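Local atomic coordinates of neuraminidase (Influenza A virus, PDB entry 4GDI), a protein that is predicted to cleave terminal sialic acids from glycoconjugates as a tetrameric neuraminidase-like beta-propeller, although its putative active site has diverged. Residues Leu38-Arg43 and Ile58-Ser63; Ile153-Ser158 and Cys202-Asn207; Cys334-Phe339 and Thr358-Asn363. All coordinates share one frame; numbering follows the deposited sequence.

Contact 1: residues Leu38-Arg43 and Ile58-Ser63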
loop_
_atom_site.group_PDB
_atom_site.type_symbol
_atom_site.label_atom_id
_atom_site.label_comp_id
_atom_site.label_asym_id
_atom_site.label_seq_id
_atom_site.Cartn_x
_atom_site.Cartn_y
_atom_site.Cartn_z
ATOM N N LEU A 38 13.568 -9.737 0.105
ATOM C CA LEU A 38 12.587 -10.698 -0.361
ATOM C C LEU A 38 12.421 -11.728 0.738
ATOM O O LEU A 38 13.401 -12.179 1.331
ATOM C CB LEU A 38 13.085 -11.368 -1.631
ATOM C CG LEU A 38 12.117 -11.641 -2.773
ATOM C CD1 LEU A 38 11.521 -10.354 -3.297
ATOM C CD2 LEU A 38 12.857 -12.375 -3.876
ATOM N N ILE A 39 11.178 -12.086 1.033
ATOM C CA ILE A 39 10.906 -13.154 1.981
ATOM C C ILE A 39 10.912 -14.487 1.241
ATOM O O ILE A 39 10.097 -14.716 0.347
ATOM C CB ILE A 39 9.559 -12.944 2.673
ATOM C CG1 ILE A 39 9.532 -11.555 3.323
ATOM C CG2 ILE A 39 9.311 -14.061 3.688
ATOM C CD1 ILE A 39 8.236 -11.229 4.030
ATOM N N LEU A 40 11.843 -15.356 1.618
ATOM C CA LEU A 40 11.992 -16.662 0.993
ATOM C C LEU A 40 10.964 -17.639 1.539
ATOM O O LEU A 40 10.781 -17.749 2.758
ATOM C CB LEU A 40 13.400 -17.200 1.249
ATOM C CG LEU A 40 14.508 -16.306 0.670
ATOM C CD1 LEU A 40 15.853 -16.897 0.975
ATOM C CD2 LEU A 40 14.318 -16.134 -0.827
ATOM N N SER A 41 10.328 -18.373 0.636
ATOM C CA SER A 41 9.157 -19.161 1.002
ATOM C C SER A 41 9.288 -20.650 0.734
ATOM O O SER A 41 9.965 -21.086 -0.194
ATOM C CB SER A 41 7.933 -18.619 0.264
ATOM O OG SER A 41 8.147 -18.563 -1.137
ATOM N N ARG A 42 8.600 -21.429 1.552
ATOM C CA ARG A 42 8.474 -22.844 1.306
ATOM C C ARG A 42 7.092 -23.274 1.737
ATOM O O ARG A 42 6.420 -22.555 2.467
ATOM C CB ARG A 42 9.563 -23.639 2.040
ATOM C CG ARG A 42 9.604 -23.485 3.556
ATOM C CD ARG A 42 10.792 -24.286 4.117
ATOM N NE ARG A 42 11.057 -24.006 5.526
ATOM C CZ ARG A 42 12.234 -24.195 6.121
ATOM N NH1 ARG A 42 13.274 -24.662 5.436
ATOM N NH2 ARG A 42 12.376 -23.907 7.408
ATOM N N ARG A 43 6.672 -24.439 1.249
ATOM C CA ARG A 43 5.385 -25.019 1.562
ATOM C C ARG A 43 4.276 -24.048 1.156
ATOM O O ARG A 43 3.240 -23.950 1.805
ATOM C CB ARG A 43 5.316 -25.423 3.039
ATOM C CG ARG A 43 6.459 -26.385 3.399
ATOM C CD ARG A 43 6.189 -27.285 4.595
ATOM N NE ARG A 43 6.555 -26.652 5.859
ATOM C CZ ARG A 43 7.801 -26.519 6.315
ATOM N NH1 ARG A 43 8.835 -26.965 5.607
ATOM N NH2 ARG A 43 8.013 -25.929 7.488
ATOM N N ILE A 58 5.233 -20.625 4.298
ATOM C CA ILE A 58 6.045 -20.545 5.498
ATOM C C ILE A 58 7.318 -19.799 5.110
ATOM O O ILE A 58 7.988 -20.172 4.139
ATOM C CB ILE A 58 6.403 -21.939 6.051
ATOM C CG1 ILE A 58 5.155 -22.817 6.192
ATOM C CG2 ILE A 58 7.110 -21.815 7.391
ATOM C CD1 ILE A 58 4.071 -22.222 7.086
ATOM N N ALA A 59 7.654 -18.745 5.849
ATOM C CA ALA A 59 8.884 -17.995 5.575
ATOM C C ALA A 59 10.066 -18.699 6.219
ATOM O O ALA A 59 9.953 -19.207 7.334
ATOM C CB ALA A 59 8.784 -16.581 6.112
ATOM N N TYR A 60 11.199 -18.733 5.528
ATOM C CA TYR A 60 12.398 -19.298 6.130
ATOM C C TYR A 60 13.612 -18.390 6.035
ATOM O O TYR A 60 14.669 -18.707 6.593
ATOM C CB TYR A 60 12.726 -20.665 5.545
ATOM C CG TYR A 60 13.230 -20.649 4.135
ATOM C CD1 TYR A 60 14.586 -20.474 3.862
ATOM C CD2 TYR A 60 12.362 -20.839 3.072
ATOM C CE1 TYR A 60 15.055 -20.473 2.568
ATOM C CE2 TYR A 60 12.824 -20.838 1.770
ATOM C CZ TYR A 60 14.168 -20.661 1.521
ATOM O OH TYR A 60 14.615 -20.662 0.218
ATOM N N GLY A 61 13.469 -17.259 5.361
ATOM C CA GLY A 61 14.560 -16.304 5.326
ATOM C C GLY A 61 14.256 -15.033 4.574
ATOM O O GLY A 61 13.234 -14.912 3.886
ATOM N N LEU A 62 15.178 -14.086 4.706
ATOM C CA LEU A 62 15.086 -12.803 4.048
ATOM C C LEU A 62 16.378 -12.578 3.280
ATOM O O LEU A 62 17.460 -12.720 3.838
ATOM C CB LEU A 62 14.906 -11.701 5.096
ATOM C CG LEU A 62 14.346 -10.373 4.586
ATOM C CD1 LEU A 62 12.897 -10.541 4.195
ATOM C CD2 LEU A 62 14.487 -9.274 5.646
ATOM N N SER A 63 16.276 -12.202 2.015
ATOM C CA SER A 63 17.469 -11.965 1.207
ATOM C C SER A 63 18.186 -10.664 1.564
ATOM O O SER A 63 17.559 -9.642 1.863
ATOM C CB SER A 63 17.091 -11.914 -0.266
ATOM O OG SER A 63 16.205 -10.831 -0.498
HETATM O O HOH W 1 12.192 -20.322 -1.854
HETATM O O HOH W 2 10.758 -21.879 8.344
#
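The Tyr60 ring lies against Leu40, and Tyr60 CB against the guanidinium of Arg42. Tyr60 CG sits between the backbone N and the carbonyl carbon (chi1 71°), and the ring lies over the facing strand at Leu40. Leu40 CB is over one ring face, offset toward the rim, in a CH-pi contact 3.8 Å from the centroid. At the ring edge, in its plane, is Ser41 O, 3.5 Å from Tyr60 CE2; a water donates to both that carbonyl and Tyr60 OH. Arg42 crosses Tyr60 at a slant, guanidinium and ring planes 26° apart. Its CG also lies between N and the carbonyl carbon (chi1 59°); from there the chain runs extended to NE, and Tyr60 CB lies over the centre of the guanidinium, 3.6 Å from Arg42 CZ. Arg42 NH2 forms a salt bridge with Glu74 and donates to a second water. The two strands, 39-42 and 58-63, run antiparallel within one blade of the propeller, and a beta bulge interrupts their pairing: Tyr60 and Gly61 together stand opposite Leu40, one residue more than the other strand. Leu40 N donates to Gly61 O at 2.7 Å, while Tyr60 N donates to Leu40 O. Beyond the bulge, Arg42 and Ile58 form a hydrogen-bonded pair with bonds in both directions. On the other face of the sheet Ile39 uses both branches: CG2 meets Ala59 CB at 3.5 Å, and CG1 meets Leu62 CD1 at 3.6 Å. Leu62 also packs on Pro35 of a neighbouring subunit. Ser63 OG accepts from Leu38 N at 2.9 Å and is hydrogen-bonded to Pro35 O of its own chain.

Contact 2: residues Ile153-Ser158 and Cys202-Asn207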
loop_
_atom_site.group_PDB
_atom_site.type_symbol
_atom_site.label_atom_id
_atom_site.label_comp_id
_atom_site.label_asym_id
_atom_site.label_seq_id
_atom_site.Cartn_x
_atom_site.Cartn_y
_atom_site.Cartn_z
ATOM N N ILE A 153 -11.153 -26.703 2.010
ATOM C CA ILE A 153 -12.286 -26.678 1.108
ATOM C C ILE A 153 -13.551 -26.233 1.830
ATOM O O ILE A 153 -13.995 -26.897 2.776
ATOM C CB ILE A 153 -12.535 -28.083 0.512
ATOM C CG1 ILE A 153 -11.335 -28.536 -0.319
ATOM C CG2 ILE A 153 -13.762 -28.082 -0.357
ATOM C CD1 ILE A 153 -10.937 -27.533 -1.409
ATOM N N CYS A 154 -14.135 -25.119 1.381
ATOM C CA CYS A 154 -15.377 -24.592 1.983
ATOM C C CYS A 154 -16.591 -24.790 1.075
ATOM O O CYS A 154 -16.534 -24.533 -0.124
ATOM C CB CYS A 154 -15.223 -23.113 2.333
ATOM S SG CYS A 154 -13.971 -22.769 3.574
ATOM N N ILE A 155 -17.675 -25.288 1.662
ATOM C CA ILE A 155 -18.943 -25.470 0.975
ATOM C C ILE A 155 -20.068 -24.950 1.870
ATOM O O ILE A 155 -20.303 -25.499 2.942
ATOM C CB ILE A 155 -19.250 -26.956 0.705
ATOM C CG1 ILE A 155 -18.113 -27.629 -0.040
ATOM C CG2 ILE A 155 -20.527 -27.104 -0.121
ATOM C CD1 ILE A 155 -18.346 -29.102 -0.209
ATOM N N GLU A 156 -20.738 -23.886 1.443
ATOM C CA GLU A 156 -21.884 -23.356 2.187
ATOM C C GLU A 156 -21.570 -23.137 3.662
ATOM O O GLU A 156 -22.385 -23.423 4.504
ATOM C CB GLU A 156 -23.084 -24.314 2.071
ATOM C CG GLU A 156 -23.698 -24.373 0.680
ATOM C CD GLU A 156 -24.292 -25.739 0.333
ATOM O OE1 GLU A 156 -24.310 -26.636 1.204
ATOM O OE2 GLU A 156 -24.733 -25.917 -0.825
ATOM N N GLY A 157 -20.382 -22.641 3.974
ATOM C CA GLY A 157 -20.049 -22.322 5.347
ATOM C C GLY A 157 -19.368 -23.426 6.142
ATOM O O GLY A 157 -18.844 -23.161 7.220
ATOM N N SER A 158 -19.403 -24.660 5.648
ATOM C CA SER A 158 -18.618 -25.739 6.255
ATOM C C SER A 158 -17.275 -25.892 5.526
ATOM O O SER A 158 -17.250 -26.047 4.304
ATOM C CB SER A 158 -19.374 -27.072 6.181
ATOM O OG SER A 158 -20.571 -27.053 6.935
ATOM N N CYS A 202 -6.848 -30.498 -2.751
ATOM C CA CYS A 202 -8.267 -30.791 -2.955
ATOM C C CYS A 202 -8.984 -29.698 -3.745
ATOM O O CYS A 202 -8.508 -28.560 -3.834
ATOM C CB CYS A 202 -8.981 -30.892 -1.597
ATOM S SG CYS A 202 -8.272 -31.993 -0.337
ATOM N N TYR A 203 -10.146 -30.053 -4.287
ATOM C CA TYR A 203 -11.053 -29.088 -4.895
ATOM C C TYR A 203 -12.458 -29.586 -4.606
ATOM O O TYR A 203 -12.630 -30.705 -4.114
ATOM C CB TYR A 203 -10.809 -28.932 -6.399
ATOM C CG TYR A 203 -11.039 -30.193 -7.180
ATOM C CD1 TYR A 203 -10.013 -31.119 -7.356
ATOM C CD2 TYR A 203 -12.281 -30.467 -7.744
ATOM C CE1 TYR A 203 -10.215 -32.286 -8.077
ATOM C CE2 TYR A 203 -12.494 -31.630 -8.474
ATOM C CZ TYR A 203 -11.455 -32.535 -8.628
ATOM O OH TYR A 203 -11.663 -33.686 -9.332
ATOM N N THR A 204 -13.457 -28.749 -4.869
ATOM C CA THR A 204 -14.839 -29.153 -4.663
ATOM C C THR A 204 -15.704 -28.913 -5.903
ATOM O O THR A 204 -15.515 -27.944 -6.640
ATOM C CB THR A 204 -15.466 -28.429 -3.470
ATOM O OG1 THR A 204 -16.804 -28.912 -3.282
ATOM C CG2 THR A 204 -15.491 -26.935 -3.703
ATOM N N ILE A 205 -16.640 -29.825 -6.132
ATOM C CA ILE A 205 -17.586 -29.705 -7.241
ATOM C C ILE A 205 -18.816 -30.556 -6.949
ATOM O O ILE A 205 -18.688 -31.642 -6.376
ATOM C CB ILE A 205 -16.960 -30.160 -8.576
ATOM C CG1 ILE A 205 -17.812 -29.687 -9.762
ATOM C CG2 ILE A 205 -16.808 -31.675 -8.616
ATOM C CD1 ILE A 205 -17.936 -28.172 -9.874
ATOM N N ASN A 206 -19.985 -30.078 -7.390
ATOM C CA ASN A 206 -21.307 -30.546 -6.922
ATOM C C ASN A 206 -21.314 -31.254 -5.565
ATOM O O ASN A 206 -21.543 -32.458 -5.485
ATOM C CB ASN A 206 -22.064 -31.399 -7.970
ATOM C CG ASN A 206 -21.176 -31.938 -9.076
ATOM O OD1 ASN A 206 -20.259 -32.722 -8.825
ATOM N ND2 ASN A 206 -21.482 -31.556 -10.325
ATOM N N ASN A 207 -21.068 -30.486 -4.504
ATOM C CA ASN A 207 -21.128 -30.986 -3.123
ATOM C C ASN A 207 -20.200 -32.172 -2.751
ATOM O O ASN A 207 -20.361 -32.788 -1.695
ATOM C CB ASN A 207 -22.578 -31.310 -2.760
ATOM C CG ASN A 207 -23.462 -30.066 -2.737
ATOM O OD1 ASN A 207 -23.560 -29.375 -1.719
ATOM N ND2 ASN A 207 -24.102 -29.773 -3.867
#
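The carboxylate of Glu156 and the amide of Asn207 are the flat groups that meet here, and they do so through oxygens: OE2 of Glu156 comes 3.8 Å from OD1 of Asn207, with no hydrogen bond between them. The side chains cross at about a right angle and the two planes are turned 52° apart, neither laid flat on the other. Glu156 OE1 instead forms a salt bridge with Lys229. Further in, the contact becomes apolar. Ile153 reaches across with all its outer carbons: CG1 touches Cys202 CB at 3.6 Å, CD1 lies 3.6 Å from Cys202 O, and CG2 meets Thr204 CB at 3.6 Å as the two side chains pass, pointing opposite ways. Thr204 holds OG1 anti to its backbone N (chi1 -177°), and Ile155 CD1 comes within 3.4 Å of Thr204 OG1. Ile209, on the strand following 200-205, packs on both isoleucines. The strands 153-155 and 202-205 run nearly parallel, their axes 7.3 Å apart at closest approach, too far for backbone pairing. Each is the first strand of its own four-stranded sheet, so this is where two successive propeller blades meet side chain to side chain. Strand 153-155 leads into a type I' turn from Ile155 to Ser158, and the disulfides Cys154-Cys159 and Cys202-Cys211 each tie a strand to the next one of its own blade. With no hydrogen bond or covalent link between these segments, the blades meet here mainly through the fit of isoleucine branches against Cys202 and Thr204, while Glu156 OE1 and Thr204 OG1 have their polar partners outside, in Lys229 and Leu208.

Contact 3: residues Cys334-Phe339 and Thr358-Asn363. With NO3 (nitrate ion), chain V.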
loop_
_atom_site.group_PDB
_atom_site.type_symbol
_atom_site.label_atom_id
_atom_site.label_comp_id
_atom_site.label_asym_id
_atom_site.label_seq_id
_atom_site.Cartn_x
_atom_site.Cartn_y
_atom_site.Cartn_z
ATOM N N CYS A 334 -19.587 -21.763 -15.367
ATOM C CA CYS A 334 -19.127 -23.032 -14.822
ATOM C C CYS A 334 -17.963 -22.785 -13.861
ATOM O O CYS A 334 -17.394 -21.689 -13.823
ATOM C CB CYS A 334 -18.716 -23.982 -15.955
ATOM S SG CYS A 334 -17.509 -23.281 -17.116
ATOM N N GLN A 335 -17.624 -23.802 -13.078
ATOM C CA GLN A 335 -16.610 -23.658 -12.046
ATOM C C GLN A 335 -15.217 -23.916 -12.635
ATOM O O GLN A 335 -14.943 -24.981 -13.200
ATOM C CB GLN A 335 -16.909 -24.602 -10.881
ATOM C CG GLN A 335 -15.866 -24.601 -9.790
ATOM C CD GLN A 335 -15.749 -23.267 -9.127
ATOM O OE1 GLN A 335 -16.731 -22.732 -8.613
ATOM N NE2 GLN A 335 -14.542 -22.705 -9.130
ATOM N N ARG A 336 -14.333 -22.942 -12.514
ATOM C CA ARG A 336 -12.978 -23.114 -13.034
ATOM C C ARG A 336 -12.101 -23.886 -12.049
ATOM O O ARG A 336 -12.345 -23.894 -10.836
ATOM C CB ARG A 336 -12.340 -21.756 -13.357
ATOM C CG ARG A 336 -12.925 -21.061 -14.590
ATOM C CD ARG A 336 -11.987 -19.971 -15.105
ATOM N NE ARG A 336 -11.760 -18.911 -14.114
ATOM C CZ ARG A 336 -10.618 -18.254 -13.962
ATOM N NH1 ARG A 336 -9.567 -18.537 -14.738
ATOM N NH2 ARG A 336 -10.518 -17.312 -13.036
ATOM N N ILE A 337 -11.051 -24.501 -12.583
ATOM C CA ILE A 337 -10.082 -25.225 -11.760
ATOM C C ILE A 337 -8.684 -24.777 -12.167
ATOM O O ILE A 337 -8.394 -24.577 -13.359
ATOM C CB ILE A 337 -10.238 -26.772 -11.896
ATOM C CG1 ILE A 337 -9.282 -27.509 -10.953
ATOM C CG2 ILE A 337 -10.015 -27.232 -13.321
ATOM C CD1 ILE A 337 -9.528 -27.218 -9.486
ATOM N N CYS A 338 -7.823 -24.579 -11.175
ATOM C CA CYS A 338 -6.466 -24.122 -11.447
ATOM C C CYS A 338 -5.506 -24.957 -10.623
ATOM O O CYS A 338 -5.919 -25.687 -9.720
ATOM C CB CYS A 338 -6.304 -22.641 -11.064
ATOM S SG CYS A 338 -7.445 -21.459 -11.837
ATOM N N PHE A 339 -4.218 -24.867 -10.927
ATOM C CA PHE A 339 -3.247 -25.471 -10.039
ATOM C C PHE A 339 -2.074 -24.539 -9.849
ATOM O O PHE A 339 -1.834 -23.644 -10.665
ATOM C CB PHE A 339 -2.804 -26.858 -10.540
ATOM C CG PHE A 339 -2.058 -26.840 -11.859
ATOM C CD1 PHE A 339 -0.685 -26.690 -11.895
ATOM C CD2 PHE A 339 -2.736 -27.022 -13.056
ATOM C CE1 PHE A 339 -0.002 -26.688 -13.105
ATOM C CE2 PHE A 339 -2.061 -27.023 -14.271
ATOM C CZ PHE A 339 -0.689 -26.860 -14.291
ATOM N N THR A 358 1.169 -20.349 -11.526
ATOM C CA THR A 358 -0.202 -20.848 -11.489
ATOM C C THR A 358 -0.720 -21.017 -12.909
ATOM O O THR A 358 -0.357 -20.245 -13.794
ATOM C CB THR A 358 -1.153 -19.893 -10.734
ATOM O OG1 THR A 358 -1.145 -18.609 -11.357
ATOM C CG2 THR A 358 -0.770 -19.734 -9.288
ATOM N N PHE A 359 -1.567 -22.032 -13.102
ATOM C CA PHE A 359 -2.131 -22.386 -14.401
ATOM C C PHE A 359 -3.615 -22.670 -14.186
ATOM O O PHE A 359 -3.984 -23.299 -13.208
ATOM C CB PHE A 359 -1.496 -23.666 -14.953
ATOM C CG PHE A 359 -0.107 -23.490 -15.485
ATOM C CD1 PHE A 359 0.976 -23.460 -14.635
ATOM C CD2 PHE A 359 0.112 -23.369 -16.849
ATOM C CE1 PHE A 359 2.255 -23.309 -15.133
ATOM C CE2 PHE A 359 1.388 -23.227 -17.351
ATOM C CZ PHE A 359 2.458 -23.196 -16.491
ATOM N N CYS A 360 -4.455 -22.222 -15.100
ATOM C CA CYS A 360 -5.887 -22.502 -15.002
ATOM C C CYS A 360 -6.385 -23.251 -16.231
ATOM O O CYS A 360 -5.848 -23.090 -17.334
ATOM C CB CYS A 360 -6.666 -21.205 -14.820
ATOM S SG CYS A 360 -6.365 -20.416 -13.233
ATOM N N GLY A 361 -7.406 -24.079 -16.034
ATOM C CA GLY A 361 -7.988 -24.828 -17.129
ATOM C C GLY A 361 -8.760 -23.904 -18.046
ATOM O O GLY A 361 -9.323 -22.923 -17.591
ATOM N N ILE A 362 -8.757 -24.195 -19.344
ATOM C CA ILE A 362 -9.563 -23.431 -20.299
ATOM C C ILE A 362 -10.356 -24.430 -21.109
ATOM O O ILE A 362 -9.948 -25.571 -21.248
ATOM C CB ILE A 362 -8.718 -22.558 -21.257
ATOM C CG1 ILE A 362 -7.685 -23.422 -21.993
ATOM C CG2 ILE A 362 -8.019 -21.431 -20.494
ATOM C CD1 ILE A 362 -6.998 -22.729 -23.159
ATOM N N ASN A 363 -11.480 -23.994 -21.652
ATOM C CA ASN A 363 -12.375 -24.893 -22.371
ATOM C C ASN A 363 -12.075 -24.973 -23.866
ATOM O O ASN A 363 -12.935 -25.366 -24.646
ATOM C CB ASN A 363 -13.826 -24.459 -22.162
ATOM C CG ASN A 363 -14.065 -23.011 -22.555
ATOM O OD1 ASN A 363 -13.406 -22.479 -23.457
ATOM N ND2 ASN A 363 -15.001 -22.359 -21.871
HETATM N N NO3 V . -7.252 -15.951 -13.671
HETATM O O1 NO3 V . -7.518 -17.183 -13.069
HETATM O O2 NO3 V . -5.977 -15.366 -13.595
HETATM O O3 NO3 V . -8.247 -15.287 -14.372
HETATM O O HOH W 3 -9.217 -20.232 -16.978
HETATM O O HOH W 4 -11.021 -24.106 -15.599
#
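Cys338 and Cys360 both set SG anti to the carbonyl carbon (chi1 -56° and -68°), and the sulfurs join across the strands in a disulfide with a torsion of 97° about the S-S bond. The two cysteines form a non-hydrogen-bonded antiparallel pair, so the covalent link fills a position without backbone bonds. Those lie to either side: Gly361 N donates almost straight to Ile337 O at 2.9 Å, and Phe339 and Phe359 exchange two bonds as a hydrogen-bonded pair. The other face of this hairpin, strands 338-346 and 352-362 in a four-stranded propeller sheet, carries the two phenylalanines. Phe359 CB stands over one face of the Phe339 ring, offset toward the rim, 3.7 Å from its centroid. The rings themselves lie in almost parallel planes but are displaced, with centroids 5.2 Å from each other and little overlap, while Trp21 meets Phe339 edge-to-face. Before the strand begins, the Arg336 chain is bent at chi3, and its NH1 lies 3.9 Å from Cys360 CB. A water accepts from NH1 and donates to Gly361 O, and a second water joins that carbonyl to Ile337 N. Arg336 NE forms a salt bridge with Asp329. A nitrate ion, probably from the crystallisation liquor, lies at the guanidinium edge; its O1 accepts from both NH1 and NH2, each at 3.0 Å, and the ion also bonds to Val133 N of a neighbouring subunit. Sulfur, backbone and water thus link the hairpin within the chain, while the cationic end of Arg336 presents a spot at the subunit boundary that can hold an anion.

From the N terminus the three contacts close one after another, with no nesting or crossing. Contact 1 closes a mostly stranded loop of 14 residues within one blade. Contact 2 spans 43 residues, enough for the rest of one four-stranded sheet and the start of the next, and joins those two blades. Contact 3 closes 18 residues at the open end of a hairpin whose sheet also takes in strand 20-25, so that strands from near both ends of the chain share one blade. Contacts 2 and 3 touch, Tyr203 packing on Ile337 and Ile205 on Gln335; contact 1 lies across the chain's centre from contact 2, about 13 Å away between nearest atoms.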